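Local coordinates for cellulose 1,4-beta-cellobiosidase (Thermobifida fusca, PDB 4JJJ), which probably hydrolyses the beta-1,4-glucosidic bonds of cellulose to release cellobiose, and is represented here by the family 48 glycoside hydrolase part of a longer protein, at residues L149-V152 / D153-Y156; T378-K382 / G383-T387. The protein carries 1 engineered substitution. All blocks are in the same frame, centred on the assembly; numbering follows the deposited sequence.

Both contacts are tight local folds in the family 48 module, each following an inner strand of a four-stranded antiparallel sheet: 149-151 for contact 1, 376-378 for contact 2. They belong to different sheets; their centres lie about 33 Å apart, their nearest atoms about 21 Å, and they do not touch. Each is partly buried and has an aspartate at a metal, zinc at Asp153 and iron at Asp386. The chemistry differs: in residues 149-156 a buried carboxylate, that of Asp151, gathers backbone N-H groups, whereas in 378-387 the hydroxyl of Ser380 takes one amide and the carbonyl of Trp381 two, with Lys382 and Thr387 exposed.

Contact 1. Residues L149-V152 / D153-Y156; sequences LLDV and DNVY. With ZN (zinc ion), chain B.
The carboxylate of Asp151 meets the ring of Tyr156 at its edge: Asp151 OD2 lies in the plane of the aromatic ring, 3.4 Å from Tyr156 CD1. Beyond the two segments, the Tyr156 ring packs edge-to-face with Phe590, and its hydroxyl is hydrogen-bonded to Asp43. The carboxylate itself is the organising group. With CG anti to the backbone N (chi1 -179°), it turns back over the residues that follow and takes two successive amides. Tyr156 N donates to Asp151 OD2 at 2.8 Å on the syn lone pair, with an N-H...O angle of 163°. Val155 N reaches Asp151 OD1 at 2.9 Å, also from the syn side but 30° out of the carboxylate plane, a less ideal approach. The side chain of Val155 flanks the same group, CG1 coming within 3.6 Å of Asp151 OD1. A water donates to each oxygen, so both buried oxygens have a main-chain and a solvent partner, which would be expected to favour the charged form. The water at Asp151 OD1 (2.6 Å) also donates its lone pair to Asp153 N-H, stitching the middle of the turn to the same carboxylate; the one at Asp151 OD2 reaches Asn154 OD1 in the conformer described, a link made less certain by a second conformer. Asn154 OD1 also accepts from Gly159 N. The backbone turns as a type I beta turn over Val152 and Asp153, closed by a weak bond from Asn154 N to Asp151 O at 3.5 Å. The carboxylate of Asp153 serves other partners: OD1 forms a salt bridge with Arg22 and a hydrogen bond with Tyr31, while OD2 binds zinc together with His46 and two waters. The arrangement is a type I beta turn ending strand 149-151, its first side chain, Asp151, accepting two later amides, and it places one ligand of a zinc site shared with the loop preceding strand 47-49.

Contact 2. Residues T378-K382 / G383-T387; sequences TNSWK and GSYDT. With FE (Fe (III) ion), chain N.
Asn379 O lies at the edge of the Tyr385 ring, 3.5 Å from CD1; this buried carbonyl has no polar partner in the model. Ser380, whose N is held by Thr378 OG1 in an ST turn, follows over one face of that ring. Its CB makes a CH-pi contact 3.9 Å from the centroid, and OG, anti to the backbone N (chi1 -175°), sits over the ring centre and accepts Tyr385 N at 3.0 Å. Trp381 O grips two amides: Asp386 N arrives in the carbonyl plane on a lone pair (3.0 Å, 163°), whereas Ser384 N comes from above that plane (3.2 Å). The indole presents its edge to Asp386, CD1 lying 4.0 Å from CB. Lys382 extends its chain obliquely across Asp386, with CD 3.6 Å from OD2; NZ stays beyond salt-bridge distance and shares a water with Thr387 O. Asp386 OD1 binds the iron at 2.2 Å, four waters completing the ligands modelled, and also accepts Thr387 N. The loop leaves strand 376-378 toward strand 394-395; Trp381 packs on Tyr399 of strand 398-401, while Asn379 and Tyr385 are both hydrogen-bonded to Asp269, in the loop that follows helix 250-263.

Contact 1. Residues L149-V152 / D153-Y156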
loop_
_atom_site.group_PDB
_atom_site.type_symbol
_atom_site.label_atom_id
_atom_site.label_comp_id
_atom_site.label_asym_id
_atom_site.label_seq_id
_atom_site.Cartn_x
_atom_site.Cartn_y
_atom_site.Cartn_z
ATOM N N LEU A 149 5.274 7.313 2.902
ATOM C CA LEU A 149 5.217 7.535 4.387
ATOM C C LEU A 149 5.765 8.910 4.733
ATOM O O LEU A 149 6.886 9.347 4.301
ATOM C CB LEU A 149 6.129 6.564 5.137
ATOM C CG LEU A 149 5.975 6.445 6.636
ATOM C CD1 LEU A 149 4.629 5.967 7.093
ATOM C CD2 LEU A 149 7.141 5.650 7.140
ATOM N N LEU A 150 4.932 9.663 5.478
ATOM C CA LEU A 150 5.299 10.962 6.092
ATOM C C LEU A 150 5.179 10.891 7.574
ATOM O O LEU A 150 4.419 10.081 8.122
ATOM C CB LEU A 150 4.399 12.077 5.622
ATOM C CG LEU A 150 4.354 12.360 4.105
ATOM C CD1 LEU A 150 3.228 13.345 3.827
ATOM C CD2 LEU A 150 5.668 12.923 3.590
ATOM N N ASP A 151 5.895 11.785 8.251
ATOM C CA ASP A 151 5.738 12.025 9.669
ATOM C C ASP A 151 5.044 13.385 9.838
ATOM O O ASP A 151 5.706 14.369 9.695
ATOM C CB ASP A 151 7.089 11.993 10.346
ATOM C CG ASP A 151 7.040 12.210 11.826
ATOM O OD1 ASP A 151 5.952 12.383 12.448
ATOM O OD2 ASP A 151 8.142 12.010 12.490
ATOM N N VAL A 152 3.735 13.365 10.010
ATOM C CA VAL A 152 2.915 14.603 9.925
ATOM C C VAL A 152 3.182 15.614 11.091
ATOM O O VAL A 152 3.259 16.777 10.829
ATOM C CB VAL A 152 1.435 14.220 9.832
ATOM C CG1 VAL A 152 0.607 15.540 9.627
ATOM C CG2 VAL A 152 1.170 13.325 8.657
ATOM N N ASP A 153 3.297 15.106 12.301
ATOM C CA ASP A 153 3.580 15.954 13.478
ATOM C C ASP A 153 5.066 16.017 13.787
ATOM O O ASP A 153 5.461 16.596 14.808
ATOM C CB ASP A 153 2.813 15.420 14.656
ATOM C CG ASP A 153 1.289 15.745 14.586
ATOM O OD1 ASP A 153 0.902 16.550 13.740
ATOM O OD2 ASP A 153 0.588 15.087 15.373
ATOM N N ASN A 154 5.925 15.415 12.983
ATOM C CA ASN A 154 7.374 15.400 13.276
ATOM C C ASN A 154 7.673 14.761 14.598
ATOM O O ASN A 154 8.513 15.218 15.363
ATOM C CB ASN A 154 7.998 16.820 13.176
ATOM C CG ASN A 154 9.486 16.783 12.748
ATOM O OD1 ASN A 154 9.886 15.989 11.893
ATOM N ND2 ASN A 154 10.304 17.737 13.265
ATOM N N VAL A 155 6.993 13.656 14.881
ATOM C CA VAL A 155 7.240 12.990 16.129
ATOM C C VAL A 155 8.626 12.441 16.222
ATOM O O VAL A 155 9.207 12.448 17.325
ATOM C CB VAL A 155 6.171 11.964 16.450
ATOM C CG1 VAL A 155 6.335 10.774 15.607
ATOM C CG2 VAL A 155 6.179 11.736 17.907
ATOM N N TYR A 156 9.224 12.111 15.097
ATOM C CA TYR A 156 10.585 11.587 15.081
ATOM C C TYR A 156 11.680 12.674 15.032
ATOM O O TYR A 156 12.855 12.359 15.249
ATOM C CB TYR A 156 10.834 10.558 13.899
ATOM C CG TYR A 156 10.243 9.205 14.128
ATOM C CD1 TYR A 156 8.913 8.906 13.768
ATOM C CD2 TYR A 156 10.979 8.191 14.758
ATOM C CE1 TYR A 156 8.333 7.683 13.966
ATOM C CE2 TYR A 156 10.455 6.945 14.928
ATOM C CZ TYR A 156 9.127 6.669 14.549
ATOM O OH TYR A 156 8.590 5.446 14.740
HETATM ZN ZN ZN B . 0.302 14.061 16.683
HETATM O O HOH W 1 10.304 13.489 11.420
HETATM O O HOH W 2 3.726 12.509 13.808
HETATM O O HOH W 3 -0.835 14.647 18.426
HETATM O O HOH W 4 1.979 13.111 17.466
#

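Contact 2. Residues T378-K382 / G383-T387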
loop_
_atom_site.group_PDB
_atom_site.type_symbol
_atom_site.label_atom_id
_atom_site.label_comp_id
_atom_site.label_asym_id
_atom_site.label_seq_id
_atom_site.Cartn_x
_atom_site.Cartn_y
_atom_site.Cartn_z
ATOM N N THR A 378 6.662 -13.859 -7.950
ATOM C CA THR A 378 7.853 -13.042 -8.079
ATOM C C THR A 378 8.859 -13.475 -9.142
ATOM O O THR A 378 8.989 -14.721 -9.439
ATOM C CB THR A 378 8.651 -12.978 -6.720
ATOM O OG1 THR A 378 9.740 -12.066 -6.880
ATOM C CG2 THR A 378 9.137 -14.298 -6.330
ATOM N N ASN A 379 9.488 -12.476 -9.753
ATOM C CA ASN A 379 10.607 -12.755 -10.710
ATOM C C ASN A 379 11.984 -12.879 -9.995
ATOM O O ASN A 379 13.012 -13.038 -10.647
ATOM C CB ASN A 379 10.712 -11.649 -11.782
ATOM C CG ASN A 379 11.540 -12.086 -12.982
ATOM O OD1 ASN A 379 11.257 -13.097 -13.548
ATOM N ND2 ASN A 379 12.453 -11.307 -13.372
ATOM N N SER A 380 12.024 -12.614 -8.708
ATOM C CA SER A 380 13.281 -12.660 -7.939
ATOM C C SER A 380 13.042 -13.416 -6.667
ATOM O O SER A 380 12.626 -12.874 -5.623
ATOM C CB SER A 380 13.780 -11.294 -7.621
ATOM O OG SER A 380 15.067 -11.269 -6.971
ATOM N N TRP A 381 13.278 -14.757 -6.691
ATOM C CA TRP A 381 13.088 -15.513 -5.502
ATOM C C TRP A 381 13.969 -15.006 -4.322
ATOM O O TRP A 381 15.179 -14.909 -4.439
ATOM C CB TRP A 381 13.353 -17.019 -5.816
ATOM C CG TRP A 381 12.769 -17.921 -4.820
ATOM C CD1 TRP A 381 13.469 -18.726 -3.954
ATOM C CD2 TRP A 381 11.378 -18.152 -4.527
ATOM N NE1 TRP A 381 12.594 -19.386 -3.126
ATOM C CE2 TRP A 381 11.308 -19.041 -3.461
ATOM C CE3 TRP A 381 10.181 -17.665 -5.064
ATOM C CZ2 TRP A 381 10.078 -19.491 -2.933
ATOM C CZ3 TRP A 381 8.985 -18.084 -4.566
ATOM C CH2 TRP A 381 8.933 -19.011 -3.496
ATOM N N LYS A 382 13.323 -14.791 -3.184
ATOM C CA LYS A 382 13.922 -14.358 -1.945
ATOM C C LYS A 382 14.567 -13.005 -2.149
ATOM O O LYS A 382 15.452 -12.551 -1.347
ATOM C CB LYS A 382 14.890 -15.386 -1.406
ATOM C CG LYS A 382 14.107 -16.556 -0.841
ATOM C CD LYS A 382 15.074 -17.634 -0.487
ATOM C CE LYS A 382 14.304 -18.779 0.121
ATOM N NZ LYS A 382 15.259 -19.896 0.440
ATOM N N GLY A 383 14.222 -12.344 -3.210
ATOM C CA GLY A 383 14.879 -11.044 -3.514
ATOM C C GLY A 383 16.377 -11.046 -3.834
ATOM O O GLY A 383 16.987 -9.978 -3.822
ATOM N N SER A 384 16.858 -12.175 -4.309
ATOM C CA SER A 384 18.252 -12.322 -4.740
ATOM C C SER A 384 18.324 -13.243 -5.973
ATOM O O SER A 384 19.355 -13.842 -6.246
ATOM C CB SER A 384 19.132 -12.795 -3.618
ATOM O OG SER A 384 18.693 -14.077 -3.133
ATOM N N TYR A 385 17.242 -13.351 -6.747
ATOM C CA TYR A 385 17.165 -14.206 -7.907
ATOM C C TYR A 385 17.601 -15.659 -7.505
ATOM O O TYR A 385 18.383 -16.260 -8.270
ATOM C CB TYR A 385 17.947 -13.675 -9.118
ATOM C CG TYR A 385 17.484 -12.261 -9.491
ATOM C CD1 TYR A 385 16.302 -12.055 -10.131
ATOM C CD2 TYR A 385 18.196 -11.139 -9.085
ATOM C CE1 TYR A 385 15.814 -10.741 -10.344
ATOM C CE2 TYR A 385 17.730 -9.844 -9.302
ATOM C CZ TYR A 385 16.528 -9.664 -9.953
ATOM O OH TYR A 385 16.114 -8.382 -10.157
ATOM N N ASP A 386 17.149 -16.121 -6.353
ATOM C CA ASP A 386 17.547 -17.394 -5.778
ATOM C C ASP A 386 16.794 -18.486 -6.494
ATOM O O ASP A 386 16.010 -18.296 -7.377
ATOM C CB ASP A 386 17.227 -17.449 -4.295
ATOM C CG ASP A 386 18.195 -18.267 -3.482
ATOM O OD1 ASP A 386 18.979 -19.068 -4.108
ATOM O OD2 ASP A 386 18.227 -17.951 -2.241
ATOM N N THR A 387 17.149 -19.709 -6.109
ATOM C CA THR A 387 16.578 -20.904 -6.741
ATOM C C THR A 387 15.356 -21.331 -6.013
ATOM O O THR A 387 15.364 -21.673 -4.823
ATOM C CB THR A 387 17.637 -22.022 -6.586
ATOM O OG1 THR A 387 18.765 -21.602 -7.354
ATOM C CG2 THR A 387 16.965 -23.339 -7.090
HETATM FE FE FE N . 20.568 -20.136 -3.114
HETATM O O HOH W 5 14.551 -16.234 -8.701
HETATM O O HOH W 6 16.370 -20.596 -2.391
HETATM O O HOH W 7 17.910 -13.522 -0.368
HETATM O O HOH W 8 20.663 -19.051 -1.395
HETATM O O HOH W 9 19.524 -22.206 -2.779
HETATM O O HOH W 10 18.942 -20.298 -2.009
HETATM O O HOH W 11 19.571 -21.360 -4.307
#